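Local coordinates for uncharacterized protein (PDB 4ZV9) that is of unknown function but belongs to the dienelactone hydrolase family and is probably an alpha/beta hydrolase that cleaves ester or lactone bonds, at residues A[216-220]-A[221-225]; A[76-79]-A[80-83]; A[50-53]-A[54-57]. All coordinates share one frame; numbering follows the deposited sequence.

Contact 1 of 3, residues A[216-220]-A[221-225]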
loop_
_atom_site.group_PDB
_atom_site.type_symbol
_atom_site.label_atom_id
_atom_site.label_comp_id
_atom_site.label_asym_id
_atom_site.label_seq_id
_atom_site.Cartn_x
_atom_site.Cartn_y
_atom_site.Cartn_z
ATOM N N PRO A 216 3.624 -12.855 -14.819
ATOM C CA PRO A 216 3.893 -12.545 -16.229
ATOM C C PRO A 216 3.456 -11.134 -16.683
ATOM O O PRO A 216 3.830 -10.705 -17.769
ATOM C CB PRO A 216 3.102 -13.620 -16.997
ATOM C CG PRO A 216 2.782 -14.681 -16.007
ATOM C CD PRO A 216 2.721 -14.011 -14.665
ATOM N N ARG A 217 2.639 -10.453 -15.881
ATOM C CA ARG A 217 2.191 -9.099 -16.202
ATOM C C ARG A 217 3.265 -8.053 -15.851
ATOM O O ARG A 217 3.118 -6.867 -16.150
ATOM C CB ARG A 217 0.855 -8.800 -15.488
ATOM C CG ARG A 217 -0.282 -9.785 -15.829
ATOM C CD ARG A 217 -1.417 -9.925 -14.819
ATOM N NE ARG A 217 -1.034 -10.560 -13.557
ATOM C CZ ARG A 217 -0.875 -11.869 -13.382
ATOM N NH1 ARG A 217 -0.551 -12.337 -12.194
ATOM N NH2 ARG A 217 -1.020 -12.709 -14.395
ATOM N N TYR A 218 4.350 -8.492 -15.218
ATOM C CA TYR A 218 5.435 -7.602 -14.849
ATOM C C TYR A 218 5.986 -6.858 -16.063
ATOM O O TYR A 218 6.189 -7.455 -17.112
ATOM C CB TYR A 218 6.568 -8.412 -14.243
ATOM C CG TYR A 218 7.797 -7.602 -13.907
ATOM C CD1 TYR A 218 7.723 -6.516 -13.033
ATOM C CD2 TYR A 218 9.050 -7.948 -14.432
ATOM C CE1 TYR A 218 8.855 -5.785 -12.704
ATOM C CE2 TYR A 218 10.184 -7.224 -14.110
ATOM C CZ TYR A 218 10.080 -6.141 -13.259
ATOM O OH TYR A 218 11.210 -5.438 -12.933
ATOM N N ASP A 219 6.187 -5.554 -15.914
ATOM C CA ASP A 219 6.868 -4.755 -16.936
ATOM C C ASP A 219 7.902 -3.899 -16.219
ATOM O O ASP A 219 7.546 -2.953 -15.511
ATOM C CB ASP A 219 5.912 -3.864 -17.711
ATOM C CG ASP A 219 6.616 -3.114 -18.820
ATOM O OD1 ASP A 219 6.772 -3.698 -19.907
ATOM O OD2 ASP A 219 7.019 -1.949 -18.620
ATOM N N LYS A 220 9.177 -4.219 -16.412
ATOM C CA LYS A 220 10.248 -3.531 -15.703
ATOM C C LYS A 220 10.248 -2.017 -15.885
ATOM O O LYS A 220 10.371 -1.278 -14.916
ATOM C CB LYS A 220 11.598 -4.095 -16.114
ATOM C CG LYS A 220 12.759 -3.454 -15.386
ATOM C CD LYS A 220 14.029 -4.202 -15.681
ATOM C CE LYS A 220 15.123 -3.602 -14.882
ATOM N NZ LYS A 220 15.323 -2.234 -15.345
ATOM N N SER A 221 10.106 -1.562 -17.121
ATOM C CA SER A 221 10.142 -0.134 -17.414
ATOM C C SER A 221 9.036 0.642 -16.678
ATOM O O SER A 221 9.300 1.671 -16.050
ATOM C CB SER A 221 10.044 0.074 -18.926
ATOM O OG SER A 221 10.273 1.428 -19.235
ATOM N N ALA A 222 7.806 0.141 -16.739
ATOM C CA ALA A 222 6.693 0.795 -16.066
ATOM C C ALA A 222 6.844 0.676 -14.546
ATOM O O ALA A 222 6.595 1.631 -13.817
ATOM C CB ALA A 222 5.373 0.197 -16.522
ATOM N N ALA A 223 7.255 -0.498 -14.078
ATOM C CA ALA A 223 7.424 -0.751 -12.640
ATOM C C ALA A 223 8.426 0.216 -12.034
ATOM O O ALA A 223 8.148 0.855 -11.019
ATOM C CB ALA A 223 7.889 -2.185 -12.405
ATOM N N ASP A 224 9.593 0.320 -12.670
ATOM C CA ASP A 224 10.668 1.190 -12.189
ATOM C C ASP A 224 10.262 2.652 -12.206
ATOM O O ASP A 224 10.545 3.375 -11.254
ATOM C CB ASP A 224 11.955 0.992 -13.002
ATOM C CG ASP A 224 12.619 -0.354 -12.740
ATOM O OD1 ASP A 224 12.212 -1.066 -11.808
ATOM O OD2 ASP A 224 13.568 -0.696 -13.461
ATOM N N LEU A 225 9.609 3.086 -13.282
ATOM C CA LEU A 225 9.162 4.477 -13.395
ATOM C C LEU A 225 8.121 4.807 -12.333
ATOM O O LEU A 225 8.216 5.824 -11.642
ATOM C CB LEU A 225 8.593 4.743 -14.786
ATOM C CG LEU A 225 8.091 6.163 -15.075
ATOM C CD1 LEU A 225 9.178 7.214 -14.881
ATOM C CD2 LEU A 225 7.564 6.216 -16.508
#

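Contact 2 of 3, residues A[76-79]-A[80-83]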
loop_
_atom_site.group_PDB
_atom_site.type_symbol
_atom_site.label_atom_id
_atom_site.label_comp_id
_atom_site.label_asym_id
_atom_site.label_seq_id
_atom_site.Cartn_x
_atom_site.Cartn_y
_atom_site.Cartn_z
ATOM N N ASP A 76 -0.771 -8.764 7.498
ATOM C CA ASP A 76 -1.219 -10.004 6.887
ATOM C C ASP A 76 -2.743 -10.149 6.988
ATOM O O ASP A 76 -3.306 -10.488 8.048
ATOM C CB ASP A 76 -0.551 -11.214 7.538
ATOM C CG ASP A 76 -0.812 -12.503 6.773
ATOM O OD1 ASP A 76 -1.534 -12.486 5.744
ATOM O OD2 ASP A 76 -0.288 -13.530 7.225
ATOM N N GLY A 77 -3.403 -9.932 5.865
ATOM C CA GLY A 77 -4.863 -10.002 5.797
ATOM C C GLY A 77 -5.426 -11.403 5.922
ATOM O O GLY A 77 -6.639 -11.579 6.068
ATOM N N LEU A 78 -4.553 -12.406 5.835
ATOM C CA LEU A 78 -4.976 -13.790 6.017
ATOM C C LEU A 78 -4.668 -14.310 7.407
ATOM O O LEU A 78 -4.780 -15.510 7.654
ATOM C CB LEU A 78 -4.311 -14.684 4.974
ATOM C CG LEU A 78 -4.676 -14.365 3.523
ATOM C CD1 LEU A 78 -4.025 -15.376 2.585
ATOM C CD2 LEU A 78 -6.196 -14.362 3.325
ATOM N N ASN A 79 -4.319 -13.421 8.334
ATOM C CA ASN A 79 -3.920 -13.873 9.663
ATOM C C ASN A 79 -5.007 -14.633 10.406
ATOM O O ASN A 79 -4.705 -15.510 11.213
ATOM C CB ASN A 79 -3.414 -12.717 10.508
ATOM C CG ASN A 79 -2.690 -13.191 11.762
ATOM O OD1 ASN A 79 -1.842 -14.095 11.714
ATOM N ND2 ASN A 79 -2.993 -12.571 12.873
ATOM N N SER A 80 -6.271 -14.326 10.122
ATOM C CA SER A 80 -7.379 -14.997 10.796
ATOM C C SER A 80 -7.660 -16.406 10.254
ATOM O O SER A 80 -8.442 -17.139 10.845
ATOM C CB SER A 80 -8.664 -14.162 10.679
ATOM O OG SER A 80 -9.087 -14.013 9.331
ATOM N N VAL A 81 -7.080 -16.753 9.104
ATOM C CA VAL A 81 -7.317 -18.052 8.479
ATOM C C VAL A 81 -6.000 -18.794 8.210
ATOM O O VAL A 81 -5.875 -19.499 7.206
ATOM C CB VAL A 81 -8.182 -17.921 7.191
ATOM C CG1 VAL A 81 -9.624 -17.536 7.534
ATOM C CG2 VAL A 81 -7.600 -16.907 6.210
ATOM N N GLY A 82 -5.014 -18.586 9.089
ATOM C CA GLY A 82 -3.726 -19.277 9.027
ATOM C C GLY A 82 -2.549 -18.603 8.338
ATOM O O GLY A 82 -1.467 -19.189 8.262
ATOM N N GLY A 83 -2.754 -17.423 7.770
ATOM C CA GLY A 83 -1.680 -16.715 7.071
ATOM C C GLY A 83 -1.535 -17.103 5.617
ATOM O O GLY A 83 -2.190 -18.046 5.153
HETATM O O HOH W 1 -7.353 -12.141 8.416
#

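Contact 3 of 3, residues A[50-53]-A[54-57]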
loop_
_atom_site.group_PDB
_atom_site.type_symbol
_atom_site.label_atom_id
_atom_site.label_comp_id
_atom_site.label_asym_id
_atom_site.label_seq_id
_atom_site.Cartn_x
_atom_site.Cartn_y
_atom_site.Cartn_z
ATOM N N GLU A 50 -2.123 -7.442 -2.263
ATOM C CA GLU A 50 -3.113 -7.632 -3.311
ATOM C C GLU A 50 -4.268 -8.521 -2.794
ATOM O O GLU A 50 -4.586 -8.507 -1.590
ATOM C CB GLU A 50 -2.401 -8.189 -4.574
ATOM C CG GLU A 50 -1.289 -7.276 -5.105
ATOM C CD GLU A 50 -0.467 -7.880 -6.253
ATOM O OE1 GLU A 50 0.015 -9.009 -6.104
ATOM O OE2 GLU A 50 -0.242 -7.206 -7.281
ATOM N N ASN A 51 -4.866 -9.323 -3.667
ATOM C CA ASN A 51 -5.991 -10.182 -3.286
ATOM C C ASN A 51 -5.617 -11.592 -2.833
ATOM O O ASN A 51 -6.458 -12.502 -2.856
ATOM C CB ASN A 51 -6.986 -10.286 -4.446
ATOM C CG ASN A 51 -6.384 -10.902 -5.696
ATOM O OD1 ASN A 51 -5.180 -11.046 -5.821
ATOM N ND2 ASN A 51 -7.237 -11.230 -6.653
ATOM N N ARG A 52 -4.378 -11.794 -2.410
ATOM C CA ARG A 52 -3.939 -13.118 -2.006
ATOM C C ARG A 52 -3.010 -13.132 -0.793
ATOM O O ARG A 52 -2.156 -14.007 -0.678
ATOM C CB ARG A 52 -3.302 -13.820 -3.203
ATOM C CG ARG A 52 -2.250 -13.005 -3.944
ATOM C CD ARG A 52 -2.443 -13.237 -5.409
ATOM N NE ARG A 52 -1.343 -12.797 -6.268
ATOM C CZ ARG A 52 -1.375 -11.761 -7.089
ATOM N NH1 ARG A 52 -2.455 -10.982 -7.144
ATOM N NH2 ARG A 52 -0.315 -11.500 -7.851
ATOM N N GLY A 53 -3.196 -12.166 0.104
ATOM C CA GLY A 53 -2.446 -12.098 1.351
ATOM C C GLY A 53 -1.012 -11.601 1.233
ATOM O O GLY A 53 -0.580 -11.111 0.185
ATOM N N LEU A 54 -0.275 -11.767 2.322
ATOM C CA LEU A 54 1.065 -11.256 2.452
ATOM C C LEU A 54 2.066 -12.238 1.872
ATOM O O LEU A 54 2.567 -13.103 2.587
ATOM C CB LEU A 54 1.355 -10.992 3.931
ATOM C CG LEU A 54 2.725 -10.366 4.239
ATOM C CD1 LEU A 54 2.896 -9.043 3.528
ATOM C CD2 LEU A 54 2.882 -10.190 5.740
ATOM N N ASN A 55 2.311 -12.131 0.571
ATOM C CA ASN A 55 3.178 -13.066 -0.125
ATOM C C ASN A 55 4.599 -12.492 -0.246
ATOM O O ASN A 55 4.831 -11.354 0.147
ATOM C CB ASN A 55 2.549 -13.507 -1.472
ATOM C CG ASN A 55 2.495 -12.401 -2.525
ATOM O OD1 ASN A 55 2.966 -11.290 -2.335
ATOM N ND2 ASN A 55 1.888 -12.730 -3.661
ATOM N N PRO A 56 5.554 -13.275 -0.755
ATOM C CA PRO A 56 6.927 -12.750 -0.798
ATOM C C PRO A 56 7.149 -11.446 -1.589
ATOM O O PRO A 56 8.075 -10.698 -1.264
ATOM C CB PRO A 56 7.723 -13.909 -1.386
ATOM C CG PRO A 56 6.965 -15.123 -0.935
ATOM C CD PRO A 56 5.511 -14.715 -1.056
ATOM N N TYR A 57 6.351 -11.201 -2.623
ATOM C CA TYR A 57 6.460 -9.961 -3.396
ATOM C C TYR A 57 6.175 -8.753 -2.536
ATOM O O TYR A 57 6.966 -7.814 -2.503
ATOM C CB TYR A 57 5.509 -9.991 -4.595
ATOM C CG TYR A 57 5.107 -8.631 -5.147
ATOM C CD1 TYR A 57 6.042 -7.781 -5.740
ATOM C CD2 TYR A 57 3.774 -8.226 -5.120
ATOM C CE1 TYR A 57 5.659 -6.553 -6.283
ATOM C CE2 TYR A 57 3.383 -7.015 -5.648
ATOM C CZ TYR A 57 4.322 -6.176 -6.233
ATOM O OH TYR A 57 3.905 -4.955 -6.757
HETATM O O HOH W 2 1.351 -5.289 -8.105
HETATM O O HOH W 3 2.279 -12.623 -6.813
#

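Contact 1 of 3, residues A[216-220]-A[221-225]
Y218 and A223 begin the contact: CE1 of the Y218 ring rests 3.7 Å from the A223 methyl carbon CB, an oblique apolar touch across the start of the last helix, 220-237. One face of the same ring lies over the backbone N of K220, offset toward the rim, so the tyrosine spans the final step from loop to helix. D219 is the N-cap. Its CG stands anti to the backbone N (chi1 -176°), which brings the carboxylate forward beside the first turn; there OD2 takes the amide of A222 on its anti lone pair, with D219 OD2 to A222 N at 2.9 Å and an N-H...O angle of 162°. OD2 also lies against the A222 methyl, 3.4 Å from CB. The D219 carbonyl opens the helical ladder, receiving A223 N at 2.9 Å from O, and K220 O takes the next rung from D224 N. K220 is extended until its last torsion, where the chain bends and NZ reaches D224 OD2 at 3.0 Å, nearly head-on to the C-O bond. Its stem crosses the aspartate on the way, CG passing 3.5 Å from D224 OD2. The other carboxylate oxygen, D224 OD1, is bonded to N2 ND2 near the chain start. Two acidic groups, one at the cap and one a turn later, thus sit at the amino end of the helix, where they would probably interact favourably with its dipole; the salt bridge to K220 probably offsets part of the second charge.

Contact 2 of 3, residues A[76-79]-A[80-83]
V81 and G83 both bond through their amides to L78 O, in a turn that follows directly on a type I beta turn from D76 to N79, itself closed by N79 N on D76 O. This loop leaves strand 71-75 of the alpha/beta-hydrolase sheet and leads to helix 88-97. The compact side centres on L78 O: G83 N approaches at 2.8 Å and V81 N at 3.0 Å, from opposite faces of the carbonyl plane, each well out of it, so two bonds grip one oxygen. G83 folds in close, its C 3.7 Å from L78 CB and its CA 3.5 Å from D76 OD2, and both G82 and G83 take positive phi, which lets the chain curl this tightly. The L78 side chain, with CG beside its own backbone N (chi1 -63°), turns toward L94 and Q95 of helix 88-97, and its CD2 meets V81 CG2 only loosely, at 4.1 Å. The outer side belongs to the exposed S80, where a water takes the place of direct contact by bridging the first turn to the second: it donates to G77 O and accepts from S80 N at 3.0 Å. G77 N is bonded to H49 NE2, next to strand 42-48. D76 heads an Asx turn, its OD1 accepting L78 N at 3.0 Å from above the carboxylate plane.

Contact 3 of 3, residues A[50-53]-A[54-57]
L54 follows directly on G53, and at this junction the chain makes an inverse gamma turn centred on L54, bringing G53 O within 3.1 Å of N55 N. N55 comes next as the N-cap of helix 56-67. Its CG is set between the backbone N and carbonyl carbon (chi1 69°), a torsion that turns the amide in toward R52; N55 ND2 stops 4.2 Å from R52 NE, with amide and guanidinium planes nearly perpendicular at 83°. The two donors share D88, R52 NE paired with one oxygen of that carboxylate and N55 ND2 bonded to the other. A water also bridges the two side chains, accepting from R52 NH2 at 3.0 Å and, weakly, from N55 ND2. N55 OD1 caps I58 N through a weak bond. Past P56, Y57 crosses the E50 side chain at about a right angle, its CE2 lying 3.9 Å from E50 OE1. A second water links the ends of these side chains, donating to E50 OE2 at 2.6 Å and lying 2.9 Å from Y57 OH, which is also bonded to H211 ND1. E50 OE1 pairs by charge with R52 NH2 at 3.1 Å, well out of the guanidinium plane. The buried turn joins strand 42-48 to helix 56-67; Q95 of helix 88-97 holds E50 O and G53 N, while E50 packs on F129, just beyond strand 123-128.

How the contacts relate
Along the chain contact 3 comes first, then contact 2, then contact 1. Contacts 3 and 2 follow the neighbouring parallel strands 42-48 and 71-75, their centres about 11 Å apart, and touch where L78 CD1 packs 3.8 Å from G53 CA; Q95 of helix 88-97 reaches both. Contact 1 lies beyond contact 3 as seen from contact 2, its centre about 18 Å from contact 3 and 28 Å from contact 2. It ends the long loop after strand 198-203, whose H211 and N212 reach contact 3 and whose F210 is bonded to D219. Contact 3 lies beside F129, next to C130, which is modified in this crystal and lies in a sequence consistent with the nucleophile elbow of dienelactone hydrolases.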